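Local structure of valine-pyruvate aminotransferase (Salmonella typhimurium, 3G7Q) at residues 358-361 with 366-369; 116-121 with 181-186; 159-164 with 333-338. The protein catalyses the pyridoxal-phosphate-dependent transfer of an amino group from L-valine to pyruvate, yielding 3-methyl-2-oxobutanoate and L-alanine. All coordinates share one frame; numbering follows the deposited sequence.

Interaction 1 of 3, residues 358-361 with 366-369; sequences QRLK and LMVP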
ATOM      1  N   GLN A 358     -14.916 -28.684   5.060  1.00 29.54           N
ATOM      2  CA  GLN A 358     -15.842 -28.914   3.938  1.00 31.94           C
ATOM      3  C   GLN A 358     -17.250 -29.208   4.457  1.00 31.13           C
ATOM      4  O   GLN A 358     -18.248 -28.750   3.899  1.00 29.57           O
ATOM      5  CB  GLN A 358     -15.361 -30.057   3.041  1.00 31.69           C
ATOM      6  CG  GLN A 358     -14.039 -29.751   2.319  1.00 34.88           C
ATOM      7  CD  GLN A 358     -14.152 -28.575   1.364  1.00 40.50           C
ATOM      8  OE1 GLN A 358     -15.201 -28.376   0.740  1.00 42.93           O
ATOM      9  NE2 GLN A 358     -13.076 -27.800   1.232  1.00 37.04           N
ATOM     10  N   ARG A 359     -17.324 -29.999   5.515  1.00 30.51           N
ATOM     11  CA  ARG A 359     -18.620 -30.364   6.104  1.00 31.25           C
ATOM     12  C   ARG A 359     -19.339 -29.173   6.721  1.00 29.63           C
ATOM     13  O   ARG A 359     -20.572 -29.061   6.620  1.00 30.01           O
ATOM     14  CB  ARG A 359     -18.434 -31.477   7.125  1.00 32.08           C
ATOM     15  CG  ARG A 359     -18.054 -32.761   6.431  1.00 33.97           C
ATOM     16  CD  ARG A 359     -17.899 -33.877   7.386  1.00 32.85           C
ATOM     17  NE  ARG A 359     -17.507 -35.114   6.703  1.00 28.04           N
ATOM     18  CZ  ARG A 359     -17.317 -36.254   7.341  1.00 28.62           C
ATOM     19  NH1 ARG A 359     -17.507 -36.309   8.649  1.00 27.37           N
ATOM     20  NH2 ARG A 359     -16.957 -37.336   6.666  1.00 28.64           N
ATOM     21  N   LEU A 360     -18.574 -28.322   7.389  1.00 31.33           N
ATOM     22  CA  LEU A 360     -19.097 -27.074   7.971  1.00 28.77           C
ATOM     23  C   LEU A 360     -19.549 -26.123   6.852  1.00 31.54           C
ATOM     24  O   LEU A 360     -20.634 -25.559   6.896  1.00 30.91           O
ATOM     25  CB  LEU A 360     -18.028 -26.426   8.801  1.00 29.87           C
ATOM     26  CG  LEU A 360     -17.610 -27.137  10.093  1.00 29.25           C
ATOM     27  CD1 LEU A 360     -16.390 -26.466  10.760  1.00 30.10           C
ATOM     28  CD2 LEU A 360     -18.774 -27.146  11.050  1.00 31.07           C
ATOM     29  N   LYS A 361     -18.704 -25.957   5.849  1.00 31.76           N
ATOM     30  CA  LYS A 361     -19.017 -25.090   4.719  1.00 33.15           C
ATOM     31  C   LYS A 361     -20.322 -25.497   4.053  1.00 32.71           C
ATOM     32  O   LYS A 361     -21.143 -24.642   3.716  1.00 34.26           O
ATOM     33  CB  LYS A 361     -17.879 -25.131   3.699  1.00 33.74           C
ATOM     34  CG  LYS A 361     -18.132 -24.242   2.471  1.00 41.37           C
ATOM     35  CD  LYS A 361     -16.857 -24.010   1.686  1.00 46.01           C
ATOM     36  CE  LYS A 361     -16.618 -25.063   0.671  1.00 51.53           C
ATOM     37  NZ  LYS A 361     -17.532 -24.843  -0.507  1.00 55.89           N
ATOM     38  N   LEU A 366     -18.238 -21.129   8.187  1.00 30.53           N
ATOM     39  CA  LEU A 366     -16.867 -21.000   7.777  1.00 32.28           C
ATOM     40  C   LEU A 366     -15.929 -20.687   8.949  1.00 33.49           C
ATOM     41  O   LEU A 366     -16.155 -19.722   9.681  1.00 32.03           O
ATOM     42  CB  LEU A 366     -16.752 -19.905   6.729  1.00 33.43           C
ATOM     43  CG  LEU A 366     -17.408 -20.189   5.376  1.00 37.24           C
ATOM     44  CD1 LEU A 366     -17.261 -18.932   4.564  1.00 39.63           C
ATOM     45  CD2 LEU A 366     -16.799 -21.422   4.651  1.00 35.60           C
HETATM   46  N   MSE A 367     -14.884 -21.525   9.094  1.00 31.97           N
HETATM   47  CA  MSE A 367     -13.788 -21.363  10.055  1.00 32.87           C
HETATM   48  C   MSE A 367     -12.516 -21.676   9.263  1.00 30.90           C
HETATM   49  O   MSE A 367     -12.608 -22.163   8.134  1.00 32.87           O
HETATM   50  CB  MSE A 367     -13.948 -22.308  11.251  1.00 33.19           C
HETATM   51  CG  MSE A 367     -15.198 -22.034  12.003  1.00 34.16           C
HETATM   52 SE   MSE A 367     -15.296 -23.258  13.552  0.75 33.25          SE
HETATM   53  CE  MSE A 367     -16.807 -22.449  14.497  1.00 39.84           C
ATOM     54  N   VAL A 368     -11.344 -21.369   9.819  1.00 29.19           N
ATOM     55  CA  VAL A 368     -10.087 -21.596   9.083  1.00 29.43           C
ATOM     56  C   VAL A 368      -9.390 -22.876   9.515  1.00 29.90           C
ATOM     57  O   VAL A 368      -9.135 -23.080  10.690  1.00 29.24           O
ATOM     58  CB  VAL A 368      -9.086 -20.422   9.222  1.00 28.91           C
ATOM     59  CG1 VAL A 368      -7.953 -20.598   8.209  1.00 30.13           C
ATOM     60  CG2 VAL A 368      -9.798 -19.071   9.020  1.00 33.81           C
ATOM     61  N   PRO A 369      -9.110 -23.775   8.572  1.00 29.33           N
ATOM     62  CA  PRO A 369      -8.340 -24.947   8.966  1.00 29.64           C
ATOM     63  C   PRO A 369      -6.968 -24.560   9.506  1.00 31.13           C
ATOM     64  O   PRO A 369      -6.286 -23.702   8.945  1.00 32.22           O
ATOM     65  CB  PRO A 369      -8.203 -25.738   7.649  1.00 31.19           C
ATOM     66  CG  PRO A 369      -9.287 -25.256   6.826  1.00 30.97           C
ATOM     67  CD  PRO A 369      -9.508 -23.830   7.157  1.00 31.12           C
TER

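Interaction 2 of 3, residues 116-121 with 181-186; sequences NLFAGR and TGMICV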
ATOM      1  N   ASN A 116      12.056  -9.095   2.737  1.00 46.01           N
ATOM      2  CA  ASN A 116      12.987  -8.698   1.686  1.00 45.95           C
ATOM      3  C   ASN A 116      14.301  -8.143   2.194  1.00 44.47           C
ATOM      4  O   ASN A 116      15.333  -8.332   1.568  1.00 42.65           O
ATOM      5  CB  ASN A 116      12.355  -7.655   0.757  1.00 47.08           C
ATOM      6  CG  ASN A 116      11.477  -8.284  -0.288  1.00 50.26           C
ATOM      7  OD1 ASN A 116      11.979  -8.855  -1.258  1.00 57.63           O
ATOM      8  ND2 ASN A 116      10.160  -8.184  -0.109  1.00 52.46           N
ATOM      9  N   LEU A 117      14.264  -7.446   3.322  1.00 42.05           N
ATOM     10  CA  LEU A 117      15.467  -6.819   3.862  1.00 39.74           C
ATOM     11  C   LEU A 117      16.397  -7.821   4.565  1.00 39.10           C
ATOM     12  O   LEU A 117      17.613  -7.708   4.461  1.00 36.86           O
ATOM     13  CB  LEU A 117      15.047  -5.708   4.830  1.00 40.37           C
ATOM     14  CG  LEU A 117      16.065  -4.693   5.320  1.00 45.63           C
ATOM     15  CD1 LEU A 117      16.601  -3.876   4.156  1.00 47.20           C
ATOM     16  CD2 LEU A 117      15.433  -3.777   6.367  1.00 42.98           C
ATOM     17  N   PHE A 118      15.832  -8.806   5.258  1.00 36.82           N
ATOM     18  CA  PHE A 118      16.632  -9.757   6.033  1.00 38.22           C
ATOM     19  C   PHE A 118      16.648 -11.223   5.561  1.00 38.74           C
ATOM     20  O   PHE A 118      17.502 -11.978   6.012  1.00 40.26           O
ATOM     21  CB  PHE A 118      16.185  -9.724   7.511  1.00 36.37           C
ATOM     22  CG  PHE A 118      16.379  -8.385   8.175  1.00 35.02           C
ATOM     23  CD1 PHE A 118      17.622  -8.002   8.634  1.00 36.21           C
ATOM     24  CD2 PHE A 118      15.311  -7.528   8.358  1.00 33.84           C
ATOM     25  CE1 PHE A 118      17.815  -6.772   9.242  1.00 36.48           C
ATOM     26  CE2 PHE A 118      15.483  -6.309   8.963  1.00 35.88           C
ATOM     27  CZ  PHE A 118      16.742  -5.928   9.409  1.00 36.62           C
ATOM     28  N   ALA A 119      15.709 -11.633   4.712  1.00 37.42           N
ATOM     29  CA  ALA A 119      15.632 -13.016   4.241  1.00 37.87           C
ATOM     30  C   ALA A 119      15.856 -13.058   2.725  1.00 40.35           C
ATOM     31  O   ALA A 119      15.955 -12.017   2.079  1.00 41.42           O
ATOM     32  CB  ALA A 119      14.297 -13.643   4.607  1.00 37.38           C
ATOM     33  N   GLY A 120      15.943 -14.259   2.164  1.00 43.03           N
ATOM     34  CA  GLY A 120      16.175 -14.418   0.719  1.00 45.77           C
ATOM     35  C   GLY A 120      17.636 -14.571   0.368  1.00 47.65           C
ATOM     36  O   GLY A 120      18.465 -14.747   1.257  1.00 47.42           O
ATOM     37  N   ARG A 121      17.957 -14.460  -0.931  1.00 50.42           N
ATOM     38  CA  ARG A 121      19.330 -14.651  -1.439  1.00 50.17           C
ATOM     39  C   ARG A 121      20.345 -13.624  -0.938  1.00 50.37           C
ATOM     40  O   ARG A 121      20.054 -12.438  -0.874  1.00 52.40           O
ATOM     41  CB  ARG A 121      19.333 -14.644  -2.971  1.00 50.12           C
ATOM     42  N   THR A 181      19.745 -18.230   9.366  1.00 38.14           N
ATOM     43  CA  THR A 181      18.592 -17.535   9.921  1.00 37.33           C
ATOM     44  C   THR A 181      18.799 -16.049   9.726  1.00 36.15           C
ATOM     45  O   THR A 181      19.776 -15.489  10.223  1.00 37.53           O
ATOM     46  CB  THR A 181      18.441 -17.818  11.415  1.00 38.44           C
ATOM     47  OG1 THR A 181      18.420 -19.234  11.626  1.00 39.81           O
ATOM     48  CG2 THR A 181      17.141 -17.188  11.967  1.00 33.83           C
ATOM     49  N   GLY A 182      17.889 -15.409   9.007  1.00 33.03           N
ATOM     50  CA  GLY A 182      17.989 -13.979   8.750  1.00 32.65           C
ATOM     51  C   GLY A 182      17.279 -13.119   9.790  1.00 31.93           C
ATOM     52  O   GLY A 182      17.669 -11.983  10.017  1.00 31.76           O
HETATM   53  N   MSE A 183      16.226 -13.660  10.392  1.00 33.04           N
HETATM   54  CA  MSE A 183      15.452 -12.954  11.406  1.00 34.71           C
HETATM   55  C   MSE A 183      14.573 -13.922  12.157  1.00 33.45           C
HETATM   56  O   MSE A 183      14.243 -14.998  11.650  1.00 32.84           O
HETATM   57  CB  MSE A 183      14.583 -11.846  10.790  1.00 36.92           C
HETATM   58  CG  MSE A 183      13.775 -12.239   9.577  1.00 40.50           C
HETATM   59 SE   MSE A 183      12.553 -10.772   9.009  0.75 37.11          SE
HETATM   60  CE  MSE A 183      11.226 -11.183   9.938  1.00 40.65           C
ATOM     61  N   ILE A 184      14.198 -13.509  13.366  1.00 32.73           N
ATOM     62  CA  ILE A 184      13.340 -14.282  14.247  1.00 32.29           C
ATOM     63  C   ILE A 184      12.048 -13.478  14.338  1.00 32.74           C
ATOM     64  O   ILE A 184      12.090 -12.284  14.616  1.00 32.42           O
ATOM     65  CB  ILE A 184      13.966 -14.451  15.625  1.00 33.56           C
ATOM     66  CG1 ILE A 184      15.335 -15.138  15.500  1.00 34.20           C
ATOM     67  CG2 ILE A 184      13.015 -15.221  16.535  1.00 33.20           C
ATOM     68  CD1 ILE A 184      16.080 -15.383  16.840  1.00 32.91           C
ATOM     69  N   CYS A 185      10.916 -14.132  14.115  0.50 31.62           N
ATOM     70  CA  CYS A 185       9.646 -13.425  14.070  0.50 31.87           C
ATOM     71  C   CYS A 185       8.588 -14.027  14.985  0.50 30.91           C
ATOM     72  O   CYS A 185       8.325 -15.219  14.918  0.50 31.53           O
ATOM     73  CB  CYS A 185       9.147 -13.442  12.632  0.50 32.28           C
ATOM     74  SG  CYS A 185       7.728 -12.392  12.363  0.50 34.16           S
ATOM     75  N   VAL A 186       7.981 -13.195  15.831  1.00 29.93           N
ATOM     76  CA  VAL A 186       6.926 -13.616  16.743  1.00 31.96           C
ATOM     77  C   VAL A 186       5.857 -12.519  16.748  1.00 34.14           C
ATOM     78  O   VAL A 186       6.091 -11.409  16.290  1.00 33.02           O
ATOM     79  CB  VAL A 186       7.421 -13.838  18.184  1.00 32.96           C
ATOM     80  CG1 VAL A 186       8.424 -14.947  18.260  1.00 34.50           C
ATOM     81  CG2 VAL A 186       8.003 -12.544  18.766  1.00 32.49           C
TER

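Interaction 3 of 3, residues 159-164 with 333-338; sequences ELLPEG and IHKPEG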
ATOM      1  N   GLU A 159       1.363 -27.108  26.749  1.00 29.88           N
ATOM      2  CA  GLU A 159       1.067 -27.182  28.180  1.00 30.17           C
ATOM      3  C   GLU A 159      -0.450 -27.288  28.317  1.00 31.35           C
ATOM      4  O   GLU A 159      -1.155 -26.392  27.851  1.00 30.75           O
ATOM      5  CB  GLU A 159       1.517 -25.909  28.864  1.00 32.00           C
ATOM      6  CG  GLU A 159       1.129 -25.822  30.347  1.00 35.33           C
ATOM      7  CD  GLU A 159       1.489 -24.499  31.008  1.00 37.00           C
ATOM      8  OE1 GLU A 159       1.626 -23.446  30.328  1.00 35.32           O
ATOM      9  OE2 GLU A 159       1.561 -24.512  32.257  1.00 38.40           O
ATOM     10  N   LEU A 160      -0.959 -28.372  28.895  1.00 30.50           N
ATOM     11  CA  LEU A 160      -2.424 -28.483  29.127  1.00 29.29           C
ATOM     12  C   LEU A 160      -2.774 -27.635  30.339  1.00 32.48           C
ATOM     13  O   LEU A 160      -2.015 -27.603  31.311  1.00 30.39           O
ATOM     14  CB  LEU A 160      -2.846 -29.929  29.312  1.00 30.29           C
ATOM     15  CG  LEU A 160      -2.592 -30.848  28.106  1.00 34.04           C
ATOM     16  CD1 LEU A 160      -2.901 -32.318  28.440  1.00 36.04           C
ATOM     17  CD2 LEU A 160      -3.398 -30.363  26.881  1.00 34.08           C
ATOM     18  N   LEU A 161      -3.898 -26.934  30.259  1.00 30.06           N
ATOM     19  CA  LEU A 161      -4.348 -26.043  31.307  1.00 30.30           C
ATOM     20  C   LEU A 161      -5.779 -26.396  31.765  1.00 32.49           C
ATOM     21  O   LEU A 161      -6.484 -27.162  31.106  1.00 30.47           O
ATOM     22  CB  LEU A 161      -4.305 -24.613  30.806  1.00 30.38           C
ATOM     23  CG  LEU A 161      -2.913 -24.075  30.480  1.00 32.21           C
ATOM     24  CD1 LEU A 161      -3.079 -22.728  29.756  1.00 33.67           C
ATOM     25  CD2 LEU A 161      -2.043 -23.987  31.762  1.00 30.51           C
ATOM     26  N   PRO A 162      -6.210 -25.814  32.897  1.00 32.03           N
ATOM     27  CA  PRO A 162      -7.574 -26.097  33.333  1.00 31.86           C
ATOM     28  C   PRO A 162      -8.660 -25.629  32.375  1.00 31.30           C
ATOM     29  O   PRO A 162      -8.447 -24.826  31.460  1.00 31.01           O
ATOM     30  CB  PRO A 162      -7.686 -25.312  34.641  1.00 31.49           C
ATOM     31  CG  PRO A 162      -6.256 -25.284  35.145  1.00 34.21           C
ATOM     32  CD  PRO A 162      -5.508 -24.972  33.883  1.00 35.45           C
ATOM     33  N   GLU A 163      -9.864 -26.128  32.622  1.00 30.27           N
ATOM     34  CA  GLU A 163     -11.014 -25.838  31.777  1.00 29.28           C
ATOM     35  C   GLU A 163     -10.805 -26.221  30.317  1.00 28.78           C
ATOM     36  O   GLU A 163     -11.350 -25.594  29.424  1.00 30.45           O
ATOM     37  CB  GLU A 163     -11.489 -24.390  31.933  1.00 30.50           C
ATOM     38  CG  GLU A 163     -11.797 -24.069  33.418  1.00 28.88           C
ATOM     39  CD  GLU A 163     -12.610 -22.815  33.650  1.00 30.66           C
ATOM     40  OE1 GLU A 163     -13.162 -22.244  32.685  1.00 32.79           O
ATOM     41  OE2 GLU A 163     -12.714 -22.398  34.844  1.00 28.80           O
ATOM     42  N   GLY A 164     -10.054 -27.285  30.080  1.00 30.30           N
ATOM     43  CA  GLY A 164      -9.884 -27.779  28.729  1.00 30.20           C
ATOM     44  C   GLY A 164      -9.207 -26.772  27.826  1.00 28.92           C
ATOM     45  O   GLY A 164      -9.553 -26.612  26.644  1.00 29.21           O
ATOM     46  N   ILE A 333      -9.298 -25.496  23.951  1.00 30.35           N
ATOM     47  CA  ILE A 333      -9.280 -24.109  23.501  1.00 28.78           C
ATOM     48  C   ILE A 333      -7.968 -23.489  23.927  1.00 30.13           C
ATOM     49  O   ILE A 333      -7.608 -23.535  25.100  1.00 28.88           O
ATOM     50  CB  ILE A 333     -10.453 -23.345  24.134  1.00 30.67           C
ATOM     51  CG1 ILE A 333     -11.809 -23.988  23.753  1.00 31.35           C
ATOM     52  CG2 ILE A 333     -10.442 -21.862  23.694  1.00 31.80           C
ATOM     53  CD1 ILE A 333     -13.040 -23.379  24.519  1.00 30.32           C
ATOM     54  N   HIS A 334      -7.220 -22.896  23.000  1.00 28.12           N
ATOM     55  CA  HIS A 334      -5.974 -22.252  23.428  1.00 27.17           C
ATOM     56  C   HIS A 334      -6.354 -21.149  24.409  1.00 29.51           C
ATOM     57  O   HIS A 334      -7.339 -20.432  24.199  1.00 30.81           O
ATOM     58  CB  HIS A 334      -5.188 -21.641  22.274  1.00 28.61           C
ATOM     59  CG  HIS A 334      -3.784 -21.274  22.644  1.00 28.10           C
ATOM     60  ND1 HIS A 334      -3.484 -20.163  23.405  1.00 29.54           N
ATOM     61  CD2 HIS A 334      -2.601 -21.894  22.396  1.00 31.32           C
ATOM     62  CE1 HIS A 334      -2.170 -20.104  23.592  1.00 29.83           C
ATOM     63  NE2 HIS A 334      -1.611 -21.149  23.008  1.00 29.70           N
ATOM     64  N   LYS A 335      -5.613 -21.029  25.502  1.00 29.62           N
ATOM     65  CA  LYS A 335      -5.883 -19.939  26.462  1.00 30.05           C
ATOM     66  C   LYS A 335      -5.957 -18.604  25.718  1.00 30.58           C
ATOM     67  O   LYS A 335      -5.061 -18.245  24.997  1.00 28.03           O
ATOM     68  CB  LYS A 335      -4.811 -19.901  27.539  1.00 31.37           C
ATOM     69  CG  LYS A 335      -5.149 -18.857  28.590  1.00 36.12           C
ATOM     70  CD  LYS A 335      -4.078 -18.817  29.640  1.00 40.15           C
ATOM     71  CE  LYS A 335      -4.561 -17.918  30.782  1.00 46.88           C
ATOM     72  NZ  LYS A 335      -3.547 -17.913  31.862  1.00 48.63           N
ATOM     73  N   PRO A 336      -7.081 -17.891  25.834  1.00 31.49           N
ATOM     74  CA  PRO A 336      -7.237 -16.662  25.072  1.00 32.93           C
ATOM     75  C   PRO A 336      -6.557 -15.498  25.789  1.00 32.47           C
ATOM     76  O   PRO A 336      -7.166 -14.822  26.607  1.00 34.25           O
ATOM     77  CB  PRO A 336      -8.768 -16.498  25.014  1.00 35.00           C
ATOM     78  CG  PRO A 336      -9.234 -17.074  26.161  1.00 36.66           C
ATOM     79  CD  PRO A 336      -8.311 -18.220  26.571  1.00 36.34           C
ATOM     80  N   GLU A 337      -5.286 -15.281  25.486  1.00 30.95           N
ATOM     81  CA  GLU A 337      -4.508 -14.240  26.191  1.00 29.91           C
ATOM     82  C   GLU A 337      -4.551 -12.868  25.516  1.00 30.55           C
ATOM     83  O   GLU A 337      -4.139 -11.862  26.121  1.00 31.01           O
ATOM     84  CB  GLU A 337      -3.067 -14.729  26.416  1.00 28.71           C
ATOM     85  CG  GLU A 337      -2.990 -15.965  27.303  1.00 29.29           C
ATOM     86  CD  GLU A 337      -1.589 -16.381  27.594  1.00 31.10           C
ATOM     87  OE1 GLU A 337      -0.849 -16.716  26.661  1.00 31.00           O
ATOM     88  OE2 GLU A 337      -1.216 -16.371  28.782  1.00 32.49           O
ATOM     89  N   GLY A 338      -5.107 -12.794  24.313  1.00 31.06           N
ATOM     90  CA  GLY A 338      -5.266 -11.564  23.595  1.00 31.27           C
ATOM     91  C   GLY A 338      -5.757 -11.843  22.201  1.00 31.96           C
ATOM     92  O   GLY A 338      -6.035 -13.000  21.838  1.00 30.46           O
TER

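Interaction 1 of 3, residues 358-361 with 366-369
Lys361 and Leu366 make the closest approach between the helical segment 358-361 and the chain that returns along 366-369. Of the leucine, the CD2 methyl does the touching: it lies 3.8 Å from CG of Lys361, and the same methyl is 3.9 Å from CD of Lys361, so the lysine's hydrocarbon run crosses the leucine obliquely. Lys361 directs its CG opposite its own backbone N (chi1 180°), then turns at chi3 (88°) and again at chi4, which carries the ammonium group away from Leu366. This closer half of the contact is partly exposed, and helix 17-25 adjoins it, with Asp23 touching Lys361 and Leu24 touching Leu366.

The inner half is buried yet more widely spaced. There Leu360 points its CB at the returning chain, and its CD1 comes only within 4.4 Å of SE of Met367, a selenomethionine. Both side chains also meet Leu406 of helix 396-416 and Met388 of strand 387-391, which fill in this side, so the apolar packing is a shared one rather than a two-residue affair. The backbone around it is tied down separately: Leu366 makes backbone hydrogen bonds with Ile34 and Leu36, while Val368 pairs with Arg389. The geometry is that of a helix packed on a sheet: the chain leaves helix 353-362, pairs briefly with 34-35 through 365-366, and then enters edge strand 368-369 of the six-stranded sheet, with helix 396-416 beside it, as in the C-terminal domain of class I aminotransferases.

Interaction 2 of 3, residues 116-121 with 181-186
Phe118, Met183 and Gly182 carry the meeting of the end of helix 107-118 with strand 181-187. Phe118 has the most surface buried by it, and its side chain touches chiefly through CB: Gly182 O lies 3.7 Å from Phe118 CB, while Met183 CG is 4.0 Å from the same carbon. The selenium of Met183, a selenomethionine, adds a Met-aromatic contact, with SE 5.4 Å from the centroid of the Phe118 ring and 63° off its normal, an oblique approach. Met183 reaches this place because chi1 (48°) sets CG between its backbone N and carbonyl carbon. Gly182 meets the helix through backbone alone: lacking a side chain, it lets Phe118 O come to 3.4 Å from its CA in a CA-H...O contact.

Within the helix, CG of the preceding residue Leu117 lies 4.0 Å above one face of the Phe118 ring, offset toward its rim, and Thr267 of helix 265-278 also touches Phe118. Gly182 and Met183 in turn pair by backbone with Lys129 and Leu131. The contact thus packs a helix end against the central, largely parallel sheet of the large domain of the PLP-dependent aminotransferase fold.

Interaction 3 of 3, residues 159-164 with 333-338
A chi1 of -65° places CG of Leu161 opposite its carbonyl carbon, while Lys335 takes the other course, with CG opposite its backbone N (chi1 -175°) and the rest of the chain extended. These settings bring the CD1 methyl of Leu161 against the lysine's hydrocarbon chain, 4.0 Å from Lys335 CB and 4.0 Å from Lys335 CD, the two side chains crossing at about a right angle. The contact is apolar on the lysine's aliphatic part; Lys335 is exposed and Leu161 partly so.

Backbone supplies the polar half. Ile333 N donates to Gly164 O over 2.9 Å. Glu163 and Gly164 both have positive phi in the tight turn between strands 157-161 and 165-169.

Further along, His334 ND1 donates to Lys335 O at 2.9 Å, and its NE2 bonds to Tyr168 N, so both ring nitrogens are engaged and the ring's rotation is fixed. Glu337 forms a salt bridge with Lys167. The contact sets the turn of a beta hairpin beside strand 332-334, which lies parallel to the hairpin's second strand 165-169 in the six-stranded mixed sheet.

Along the chain, interactions 2 and 3 alternate, their segments running 116-121, 159-164, 181-186 and 333-338, and interaction 1 follows both. Interactions 1 and 3 reach the same six-stranded sheet, at its two outer regions: strand 368-369 is one outermost strand and 157-161 the other. Their centres lie 22 Å apart and their nearest atoms about 11 Å. Interaction 2 belongs to the separate seven-stranded sheet, with its centre 32 Å from interaction 1 and 31 Å from interaction 3. None of the three touches another. The interleaving means that the hairpin 157-169 is an excursion to the six-stranded sheet between strands 151-153 and 181-187 of the larger sheet; the chain returns to the six-stranded sheet at 332-334.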